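Local coordinates for Serine/threonine-protein kinase Tel1 (Chaetomium thermophilum, PDB 6SKY) that is a PIKK-family protein kinase of the ATM subfamily that phosphorylates serine and threonine and probably activates checkpoint signalling as a DNA damage sensor, at residues A[1597-1603]-A[1632-1636]; A[1652-1656]-A[1883-1887]. All coordinates share one frame; numbering follows the deposited sequence.

Contact 1: residues A[1597-1603]-A[1632-1636]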
ATOM      1  N   SER A1597     -10.742  31.394 -38.912  1.00 58.70           N
ATOM      2  CA  SER A1597      -9.575  30.718 -38.375  1.00 58.70           C
ATOM      3  C   SER A1597      -9.009  31.531 -37.217  1.00 58.70           C
ATOM      4  O   SER A1597      -9.629  32.477 -36.729  1.00 58.70           O
ATOM      5  CB  SER A1597      -8.539  30.504 -39.473  1.00 58.70           C
ATOM      6  OG  SER A1597      -7.287  30.148 -38.918  1.00 58.70           O
ATOM      7  N   SER A1598      -7.823  31.161 -36.759  1.00 60.56           N
ATOM      8  CA  SER A1598      -7.135  31.917 -35.734  1.00 60.56           C
ATOM      9  C   SER A1598      -5.738  32.327 -36.158  1.00 60.56           C
ATOM     10  O   SER A1598      -5.025  32.940 -35.362  1.00 60.56           O
ATOM     11  CB  SER A1598      -7.057  31.120 -34.429  1.00 60.56           C
ATOM     12  OG  SER A1598      -6.477  31.899 -33.404  1.00 60.56           O
ATOM     13  N   ARG A1599      -5.318  31.993 -37.374  1.00 70.37           N
ATOM     14  CA  ARG A1599      -4.093  32.558 -37.915  1.00 70.37           C
ATOM     15  C   ARG A1599      -4.307  33.968 -38.436  1.00 70.37           C
ATOM     16  O   ARG A1599      -3.346  34.736 -38.527  1.00 70.37           O
ATOM     17  CB  ARG A1599      -3.546  31.664 -39.032  1.00 70.37           C
ATOM     18  CG  ARG A1599      -2.052  31.812 -39.260  1.00 70.37           C
ATOM     19  CD  ARG A1599      -1.516  30.773 -40.230  1.00 70.37           C
ATOM     20  NE  ARG A1599      -0.054  30.763 -40.254  1.00 70.37           N
ATOM     21  CZ  ARG A1599       0.680  30.054 -41.107  1.00 70.37           C
ATOM     22  NH1 ARG A1599       0.095  29.290 -42.019  1.00 70.37           N
ATOM     23  NH2 ARG A1599       2.004  30.111 -41.047  1.00 70.37           N
ATOM     24  N   LEU A1600      -5.544  34.319 -38.774  1.00 67.20           N
ATOM     25  CA  LEU A1600      -5.905  35.654 -39.221  1.00 67.20           C
ATOM     26  C   LEU A1600      -6.463  36.508 -38.098  1.00 67.20           C
ATOM     27  O   LEU A1600      -7.146  37.497 -38.367  1.00 67.20           O
ATOM     28  CB  LEU A1600      -6.929  35.567 -40.350  1.00 67.20           C
ATOM     29  CG  LEU A1600      -6.624  34.537 -41.430  1.00 67.20           C
ATOM     30  CD1 LEU A1600      -7.752  34.497 -42.441  1.00 67.20           C
ATOM     31  CD2 LEU A1600      -5.302  34.854 -42.100  1.00 67.20           C
ATOM     32  N   ASP A1601      -6.198  36.146 -36.853  1.00 58.51           N
ATOM     33  CA  ASP A1601      -6.786  36.804 -35.703  1.00 58.51           C
ATOM     34  C   ASP A1601      -5.786  37.768 -35.084  1.00 58.51           C
ATOM     35  O   ASP A1601      -4.579  37.529 -35.095  1.00 58.51           O
ATOM     36  CB  ASP A1601      -7.232  35.769 -34.673  1.00 58.51           C
ATOM     37  CG  ASP A1601      -8.191  36.330 -33.661  1.00 58.51           C
ATOM     38  OD1 ASP A1601      -7.870  37.361 -33.049  1.00 58.51           O
ATOM     39  OD2 ASP A1601      -9.272  35.741 -33.477  1.00 58.51           O
ATOM     40  N   VAL A1602      -6.304  38.872 -34.543  1.00 57.39           N
ATOM     41  CA  VAL A1602      -5.435  39.871 -33.942  1.00 57.39           C
ATOM     42  C   VAL A1602      -4.781  39.338 -32.679  1.00 57.39           C
ATOM     43  O   VAL A1602      -3.721  39.827 -32.278  1.00 57.39           O
ATOM     44  CB  VAL A1602      -6.219  41.170 -33.673  1.00 57.39           C
ATOM     45  CG1 VAL A1602      -7.244  40.974 -32.576  1.00 57.39           C
ATOM     46  CG2 VAL A1602      -5.279  42.301 -33.336  1.00 57.39           C
ATOM     47  N   ILE A1603      -5.379  38.334 -32.046  1.00 55.92           N
ATOM     48  CA  ILE A1603      -4.768  37.603 -30.946  1.00 55.92           C
ATOM     49  C   ILE A1603      -4.720  36.143 -31.364  1.00 55.92           C
ATOM     50  O   ILE A1603      -5.760  35.479 -31.441  1.00 55.92           O
ATOM     51  CB  ILE A1603      -5.537  37.777 -29.632  1.00 55.92           C
ATOM     52  CG1 ILE A1603      -5.470  39.229 -29.170  1.00 55.92           C
ATOM     53  CG2 ILE A1603      -4.972  36.862 -28.574  1.00 55.92           C
ATOM     54  CD1 ILE A1603      -6.053  39.460 -27.809  1.00 55.92           C
ATOM     55  N   TRP A1632     -15.726  35.906 -29.622  1.00 35.23           N
ATOM     56  CA  TRP A1632     -14.307  36.241 -29.695  1.00 35.23           C
ATOM     57  C   TRP A1632     -13.687  36.352 -28.304  1.00 35.23           C
ATOM     58  O   TRP A1632     -12.564  35.887 -28.073  1.00 35.23           O
ATOM     59  CB  TRP A1632     -14.131  37.534 -30.483  1.00 35.23           C
ATOM     60  CG  TRP A1632     -12.733  38.005 -30.580  1.00 35.23           C
ATOM     61  CD1 TRP A1632     -11.792  37.591 -31.464  1.00 35.23           C
ATOM     62  CD2 TRP A1632     -12.111  38.996 -29.767  1.00 35.23           C
ATOM     63  NE1 TRP A1632     -10.616  38.252 -31.243  1.00 35.23           N
ATOM     64  CE2 TRP A1632     -10.789  39.124 -30.205  1.00 35.23           C
ATOM     65  CE3 TRP A1632     -12.543  39.780 -28.704  1.00 35.23           C
ATOM     66  CZ2 TRP A1632      -9.902  40.002 -29.620  1.00 35.23           C
ATOM     67  CZ3 TRP A1632     -11.664  40.644 -28.128  1.00 35.23           C
ATOM     68  CH2 TRP A1632     -10.357  40.752 -28.583  1.00 35.23           C
ATOM     69  N   ALA A1633     -14.405  36.956 -27.361  1.00 30.93           N
ATOM     70  CA  ALA A1633     -13.899  37.062 -26.001  1.00 30.93           C
ATOM     71  C   ALA A1633     -13.773  35.695 -25.354  1.00 30.93           C
ATOM     72  O   ALA A1633     -12.836  35.448 -24.591  1.00 30.93           O
ATOM     73  CB  ALA A1633     -14.809  37.958 -25.170  1.00 30.93           C
ATOM     74  N   GLY A1634     -14.706  34.794 -25.643  1.00 28.87           N
ATOM     75  CA  GLY A1634     -14.578  33.436 -25.155  1.00 28.87           C
ATOM     76  C   GLY A1634     -13.388  32.719 -25.744  1.00 28.87           C
ATOM     77  O   GLY A1634     -12.711  31.965 -25.058  1.00 28.87           O
ATOM     78  N   ARG A1635     -13.115  32.943 -27.022  1.00 34.04           N
ATOM     79  CA  ARG A1635     -11.940  32.332 -27.628  1.00 34.04           C
ATOM     80  C   ARG A1635     -10.657  32.829 -26.974  1.00 34.04           C
ATOM     81  O   ARG A1635      -9.741  32.046 -26.707  1.00 34.04           O
ATOM     82  CB  ARG A1635     -11.932  32.615 -29.120  1.00 34.04           C
ATOM     83  CG  ARG A1635     -11.180  31.617 -29.925  1.00 34.04           C
ATOM     84  CD  ARG A1635     -10.812  32.216 -31.243  1.00 34.04           C
ATOM     85  NE  ARG A1635     -11.633  31.725 -32.336  1.00 34.04           N
ATOM     86  CZ  ARG A1635     -11.583  32.219 -33.565  1.00 34.04           C
ATOM     87  NH1 ARG A1635     -10.764  33.219 -33.840  1.00 34.04           N
ATOM     88  NH2 ARG A1635     -12.354  31.720 -34.513  1.00 34.04           N
ATOM     89  N   VAL A1636     -10.588  34.125 -26.671  1.00 31.12           N
ATOM     90  CA  VAL A1636      -9.396  34.673 -26.027  1.00 31.12           C
ATOM     91  C   VAL A1636      -9.255  34.157 -24.600  1.00 31.12           C
ATOM     92  O   VAL A1636      -8.160  33.774 -24.173  1.00 31.12           O
ATOM     93  CB  VAL A1636      -9.430  36.209 -26.077  1.00 31.12           C
ATOM     94  CG1 VAL A1636      -8.352  36.793 -25.209  1.00 31.12           C
ATOM     95  CG2 VAL A1636      -9.258  36.675 -27.491  1.00 31.12           C
TER
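Asp1601 meets both Trp1632 and Arg1635, using a different carboxylate oxygen for each. OD2 forms a salt bridge with Arg1635 NH1 at 3.0 Å, lying at the edge of the guanidinium in its plane. OD1 accepts a weak but nearly straight bond from Trp1632 NE1 (3.4 Å, 169°), and carboxylate and indole planes are only 13° apart, so the acid abuts the ring edge. OD1 also takes the backbone N of Ile1603 at 2.9 Å, which, with the salt bridge, would limit the carboxylate's rotation. Arg1635, bent at its third torsion, brings NH1 to Ser1597 O as well, a weak bond of 3.2 Å, while Ser1598 CB lies over one guanidinium face. Val1602, Ile1603, Trp1632 and Val1636 form the buried apolar part, with Ile1603 CD1 4.3 Å from both Trp1632 CZ2 and Val1636 CG2. The looser side is at Arg1599 and Leu1600, both exposed and without contact to segment 1632-1636; Arg1599 forms a salt bridge with Glu2104. With an alanine here in place of Asp1601, the buried Arg1635 is likely to lose its carboxylate mate in this contact, and the indole N-H its acceptor. The arrangement is an Asx turn in an interhelical loop, packed on helix 1627-1644 of an alpha solenoid.

Contact 2: residues A[1652-1656]-A[1883-1887]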
ATOM      1  N   LEU A1652     -12.335  36.077  -9.261  1.00 45.42           N
ATOM      2  CA  LEU A1652     -12.071  35.447  -7.980  1.00 45.42           C
ATOM      3  C   LEU A1652     -12.357  36.344  -6.787  1.00 45.42           C
ATOM      4  O   LEU A1652     -12.398  35.843  -5.662  1.00 45.42           O
ATOM      5  CB  LEU A1652     -10.615  34.988  -7.911  1.00 45.42           C
ATOM      6  CG  LEU A1652     -10.211  33.868  -8.859  1.00 45.42           C
ATOM      7  CD1 LEU A1652      -8.724  33.624  -8.769  1.00 45.42           C
ATOM      8  CD2 LEU A1652     -10.984  32.623  -8.516  1.00 45.42           C
ATOM      9  N   ARG A1653     -12.538  37.643  -6.992  1.00 47.38           N
ATOM     10  CA  ARG A1653     -12.799  38.547  -5.884  1.00 47.38           C
ATOM     11  C   ARG A1653     -14.263  38.493  -5.491  1.00 47.38           C
ATOM     12  O   ARG A1653     -15.144  38.361  -6.342  1.00 47.38           O
ATOM     13  CB  ARG A1653     -12.411  39.974  -6.248  1.00 47.38           C
ATOM     14  CG  ARG A1653     -10.930  40.246  -6.155  1.00 47.38           C
ATOM     15  CD  ARG A1653     -10.661  41.716  -6.330  1.00 47.38           C
ATOM     16  NE  ARG A1653     -11.422  42.257  -7.448  1.00 47.38           N
ATOM     17  CZ  ARG A1653     -10.902  42.552  -8.633  1.00 47.38           C
ATOM     18  NH1 ARG A1653      -9.608  42.373  -8.855  1.00 47.38           N
ATOM     19  NH2 ARG A1653     -11.676  43.039  -9.593  1.00 47.38           N
ATOM     20  N   GLU A1654     -14.521  38.602  -4.191  1.00 37.59           N
ATOM     21  CA  GLU A1654     -15.864  38.458  -3.663  1.00 37.59           C
ATOM     22  C   GLU A1654     -16.352  39.648  -2.856  1.00 37.59           C
ATOM     23  O   GLU A1654     -17.539  39.697  -2.528  1.00 37.59           O
ATOM     24  CB  GLU A1654     -15.956  37.205  -2.788  1.00 37.59           C
ATOM     25  CG  GLU A1654     -15.048  37.247  -1.596  1.00 37.59           C
ATOM     26  CD  GLU A1654     -15.048  35.955  -0.846  1.00 37.59           C
ATOM     27  OE1 GLU A1654     -15.053  34.888  -1.490  1.00 37.59           O
ATOM     28  OE2 GLU A1654     -15.057  36.009   0.393  1.00 37.59           O
ATOM     29  N   SER A1655     -15.491  40.594  -2.521  1.00 35.20           N
ATOM     30  CA  SER A1655     -15.912  41.824  -1.877  1.00 35.20           C
ATOM     31  C   SER A1655     -15.652  42.999  -2.804  1.00 35.20           C
ATOM     32  O   SER A1655     -15.021  42.872  -3.850  1.00 35.20           O
ATOM     33  CB  SER A1655     -15.190  42.019  -0.541  1.00 35.20           C
ATOM     34  OG  SER A1655     -13.790  41.962  -0.707  1.00 35.20           O
ATOM     35  N   GLN A1656     -16.163  44.155  -2.406  1.00 35.04           N
ATOM     36  CA  GLN A1656     -15.960  45.391  -3.136  1.00 35.04           C
ATOM     37  C   GLN A1656     -14.902  46.271  -2.505  1.00 35.04           C
ATOM     38  O   GLN A1656     -14.795  47.439  -2.869  1.00 35.04           O
ATOM     39  CB  GLN A1656     -17.268  46.164  -3.235  1.00 35.04           C
ATOM     40  CG  GLN A1656     -18.306  45.507  -4.102  1.00 35.04           C
ATOM     41  CD  GLN A1656     -18.059  45.730  -5.569  1.00 35.04           C
ATOM     42  OE1 GLN A1656     -17.974  44.785  -6.345  1.00 35.04           O
ATOM     43  NE2 GLN A1656     -17.957  46.986  -5.963  1.00 35.04           N
ATOM     44  N   MET A1883     -19.982  34.335  -0.264  1.00 29.19           N
ATOM     45  CA  MET A1883     -18.728  35.011   0.047  1.00 29.19           C
ATOM     46  C   MET A1883     -18.076  34.227   1.178  1.00 29.19           C
ATOM     47  O   MET A1883     -18.286  34.522   2.350  1.00 29.19           O
ATOM     48  CB  MET A1883     -18.973  36.454   0.448  1.00 29.19           C
ATOM     49  CG  MET A1883     -19.845  37.234  -0.495  1.00 29.19           C
ATOM     50  SD  MET A1883     -20.627  38.656   0.279  1.00 29.19           S
ATOM     51  CE  MET A1883     -19.298  39.841   0.286  1.00 29.19           C
ATOM     52  N   TYR A1884     -17.274  33.230   0.827  1.00 28.05           N
ATOM     53  CA  TYR A1884     -16.808  32.279   1.826  1.00 28.05           C
ATOM     54  C   TYR A1884     -15.576  32.739   2.588  1.00 28.05           C
ATOM     55  O   TYR A1884     -15.422  32.381   3.755  1.00 28.05           O
ATOM     56  CB  TYR A1884     -16.548  30.930   1.168  1.00 28.05           C
ATOM     57  CG  TYR A1884     -17.807  30.324   0.623  1.00 28.05           C
ATOM     58  CD1 TYR A1884     -18.834  29.962   1.467  1.00 28.05           C
ATOM     59  CD2 TYR A1884     -17.979  30.135  -0.728  1.00 28.05           C
ATOM     60  CE1 TYR A1884     -19.983  29.422   0.985  1.00 28.05           C
ATOM     61  CE2 TYR A1884     -19.130  29.594  -1.220  1.00 28.05           C
ATOM     62  CZ  TYR A1884     -20.126  29.237  -0.360  1.00 28.05           C
ATOM     63  OH  TYR A1884     -21.282  28.692  -0.854  1.00 28.05           O
ATOM     64  N   LYS A1885     -14.707  33.541   1.986  1.00 27.08           N
ATOM     65  CA  LYS A1885     -13.593  34.090   2.747  1.00 27.08           C
ATOM     66  C   LYS A1885     -14.066  35.165   3.711  1.00 27.08           C
ATOM     67  O   LYS A1885     -13.586  35.249   4.846  1.00 27.08           O
ATOM     68  CB  LYS A1885     -12.538  34.635   1.798  1.00 27.08           C
ATOM     69  CG  LYS A1885     -11.858  33.570   0.992  1.00 27.08           C
ATOM     70  CD  LYS A1885     -11.141  34.167  -0.175  1.00 27.08           C
ATOM     71  CE  LYS A1885     -10.185  33.182  -0.780  1.00 27.08           C
ATOM     72  NZ  LYS A1885     -10.833  31.879  -0.995  1.00 27.08           N
ATOM     73  N   VAL A1886     -15.023  35.987   3.283  1.00 23.43           N
ATOM     74  CA  VAL A1886     -15.656  36.939   4.186  1.00 23.43           C
ATOM     75  C   VAL A1886     -16.357  36.207   5.318  1.00 23.43           C
ATOM     76  O   VAL A1886     -16.298  36.621   6.480  1.00 23.43           O
ATOM     77  CB  VAL A1886     -16.624  37.837   3.397  1.00 23.43           C
ATOM     78  CG1 VAL A1886     -17.239  38.850   4.287  1.00 23.43           C
ATOM     79  CG2 VAL A1886     -15.905  38.513   2.269  1.00 23.43           C
ATOM     80  N   ALA A1887     -17.014  35.093   5.002  1.00 22.50           N
ATOM     81  CA  ALA A1887     -17.696  34.311   6.022  1.00 22.50           C
ATOM     82  C   ALA A1887     -16.716  33.722   7.020  1.00 22.50           C
ATOM     83  O   ALA A1887     -16.999  33.671   8.218  1.00 22.50           O
ATOM     84  CB  ALA A1887     -18.510  33.205   5.369  1.00 22.50           C
TER
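Glu1654 caps the N-terminal end of helix 1884-1898 from a distant loop, as a non-local side-chain acceptor for Val1886 N in the first turn. The helix lies within the FAT range, in the alpha-solenoid part of the kinase. Glu1654 alone accounts for 112 of the 230 Å² buried between the two segments.

The polar part centres on Glu1654 OE2. Val1886 N donates to it at 2.9 Å with an N-H...O angle of 155°, arriving nearly in line with the carboxylate's C-O bond, and Lys1885 N lies at 3.0 Å from the same oxygen. Met1883, at the N-cap position, has no side-chain oxygen; the acceptor for Val1886 N comes instead from the remote loop. CG of Glu1654 sits between its own backbone N and carbonyl carbon (chi1 62°), and the chain runs extended from there to the helix.

Electrostatics are the second element. The carboxylate of Glu1654 at this helix N-terminus would probably be favoured by the helix dipole. Glu1654 OE1 and Lys1885 NZ have opposite charges but stay 5.2 Å apart, which would give attraction without a formed salt bridge; Asp2733 of helix 2732-2755 touches both side chains.

Van der Waals contacts complete the interface. Lys1885 CB lies beside OE2, and the Glu1654 and Val1886 side chains run antiparallel alongside each other, bringing Val1886 CG2 against OE2. Met1883 bends at its third torsion (79°), which lays its methyl CE 3.3 Å from Glu1654 O.

The two contacts follow one another along the chain: contact 1 closes at 1636, and the helix that carries its second segment, 1627-1644, runs on to the loop holding 1652-1656. They do not touch; their centres lie 32 Å apart and their nearest atoms about 15 Å. Contact 1 is local, with 28 residues between its segments, and its centre lies about 28 Å from the centre of the chain. Contact 2 spans 226 residues; its centre lies about 20 Å from the centre of the chain, and it borders helix 2732-2755 of the kinase domain. Neither reaches the nucleotide and magnesium site, where Asn2765 and Asp2779 bind the metal, so both are structural packing.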